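Putative polyprenyl synthetase (Streptomyces coelicolor, PDB 3NF2) acts as a polyprenyl synthetase, a magnesium-dependent prenyltransferase of the FPP/GGPP synthase family that builds isoprenoid diphosphates. Local coordinates at the interface of chains A and B. Sequence-based numbering; all coordinates share one arbitrary frame. Chains: chain A/B, Putative polyprenyl synthetase.

The interface of chains A and B. Residues chain A 28-31, 120, 124; chain B 156-157, 159-160, 163.
Bent at its third torsion (chi3 -72°), the thioether chain of A:Met31 turns its tip toward helix 139-165 of chain B, while A:Leu120, with CG anti to its backbone N (chi1 -177°), spreads its two methyls over the same helix. The pair illustrates how a helical surface can be gripped mainly through shape. The A:Met31 side chain crosses those of B:Ile156 and B:Asp157 at about a right angle: SD lies 3.7 Å from B:Ile156 CG2, and CE reaches 3.6 Å from the carboxylate oxygen OD2 of B:Asp157. B:Ala160, whose small side chain probably allows the close approach of chain A, is met by both chain A residues. A:Leu120 divides its work between two branches. CD1 sits against B:Gln159 CG at 3.7 Å and near the backbone carbonyl of B:Ile156, whereas CD2 packs on B:Ala160 CA and meets B:Ile163 tip to tip. A:Ala124, one turn further along helix 115-134, sets its CB 3.8 Å from B:Ile156 CG2, the same methyl that meets the A:Met31 sulfur. An alanine in place of A:Met31 would probably open a gap beside B:Ile156 and B:Ala160 and take away the CE methyl beside the B:Asp157 carboxylate. The patch belongs to a two-fold symmetric interface and recurs with the chains exchanged; such pairing of helical subunits is common in this family, and the dimer is probably the working form. Polar linkage here runs through water: the backbone N of A:Ala28, in the loop before helix 31-38, gives a nearly straight hydrogen bond (170° at H) to water 1, which lies 2.7 Å from B:Asp157 OD2.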
# COMPACT_ATOMS: atom_id res chain seq x y z
N ALA A 28 -15.04 -0.54 -4.48
CA ALA A 28 -15.54 -1.59 -5.36
C ALA A 28 -15.66 -2.93 -4.61
O ALA A 28 -14.76 -3.29 -3.85
CB ALA A 28 -14.63 -1.72 -6.58
N PRO A 29 -16.79 -3.65 -4.79
CA PRO A 29 -16.99 -5.00 -4.21
C PRO A 29 -15.87 -5.99 -4.55
O PRO A 29 -15.39 -6.00 -5.68
CB PRO A 29 -18.31 -5.44 -4.85
CG PRO A 29 -19.07 -4.15 -5.00
CD PRO A 29 -18.02 -3.13 -5.41
N PRO A 30 -15.44 -6.83 -3.58
CA PRO A 30 -15.94 -7.02 -2.21
C PRO A 30 -15.29 -6.11 -1.16
O PRO A 30 -15.55 -6.27 0.03
CB PRO A 30 -15.55 -8.46 -1.91
CG PRO A 30 -14.23 -8.62 -2.63
CD PRO A 30 -14.30 -7.73 -3.86
N MET A 31 -14.46 -5.16 -1.61
CA MET A 31 -13.63 -4.35 -0.70
C MET A 31 -14.44 -3.51 0.29
O MET A 31 -14.00 -3.31 1.41
CB MET A 31 -12.64 -3.46 -1.47
CG MET A 31 -11.77 -4.22 -2.47
SD MET A 31 -10.37 -3.26 -3.06
CE MET A 31 -11.23 -2.11 -4.12
N LEU A 120 -5.46 -6.63 -0.20
CA LEU A 120 -6.16 -5.81 -1.18
C LEU A 120 -6.84 -4.61 -0.52
O LEU A 120 -6.61 -3.46 -0.91
CB LEU A 120 -7.18 -6.68 -1.89
CG LEU A 120 -8.02 -6.10 -3.02
CD1 LEU A 120 -7.18 -5.94 -4.28
CD2 LEU A 120 -9.24 -6.98 -3.27
N ALA A 124 -6.17 -0.62 -0.65
CA ALA A 124 -7.24 0.25 -1.07
C ALA A 124 -7.42 1.40 -0.10
O ALA A 124 -7.64 2.52 -0.52
CB ALA A 124 -8.53 -0.53 -1.21
N ILE B 156 -5.84 -1.35 -8.03
CA ILE B 156 -6.42 -2.07 -6.89
C ILE B 156 -7.82 -2.57 -7.26
O ILE B 156 -8.14 -3.75 -7.02
CB ILE B 156 -6.42 -1.19 -5.60
CG1 ILE B 156 -4.99 -0.94 -5.12
CG2 ILE B 156 -7.22 -1.84 -4.50
CD1 ILE B 156 -4.83 0.35 -4.34
N ASP B 157 -8.61 -1.70 -7.90
CA ASP B 157 -9.95 -2.06 -8.43
C ASP B 157 -9.88 -3.22 -9.39
O ASP B 157 -10.70 -4.14 -9.31
CB ASP B 157 -10.61 -0.89 -9.16
CG ASP B 157 -11.14 0.18 -8.23
OD1 ASP B 157 -11.55 1.25 -8.74
OD2 ASP B 157 -11.13 -0.03 -7.00
N GLN B 159 -7.56 -5.55 -9.67
CA GLN B 159 -7.27 -6.72 -8.87
C GLN B 159 -8.47 -7.24 -8.07
O GLN B 159 -8.67 -8.45 -7.97
CB GLN B 159 -6.06 -6.44 -7.96
CG GLN B 159 -5.58 -7.65 -7.16
CD GLN B 159 -5.11 -8.80 -8.03
OE1 GLN B 159 -4.78 -8.62 -9.21
NE2 GLN B 159 -5.06 -10.00 -7.45
N ALA B 160 -9.29 -6.33 -7.53
CA ALA B 160 -10.55 -6.71 -6.87
C ALA B 160 -11.48 -7.41 -7.84
O ALA B 160 -12.09 -8.43 -7.51
CB ALA B 160 -11.26 -5.49 -6.26
N ILE B 163 -10.04 -11.02 -8.50
CA ILE B 163 -10.48 -11.86 -7.39
C ILE B 163 -12.00 -12.17 -7.41
O ILE B 163 -12.41 -13.31 -7.21
CB ILE B 163 -10.04 -11.25 -6.02
CG1 ILE B 163 -8.52 -11.13 -5.96
CG2 ILE B 163 -10.55 -12.09 -4.85
CD1 ILE B 163 -8.01 -10.27 -4.81
O HOH W 1 -12.50 0.90 -4.83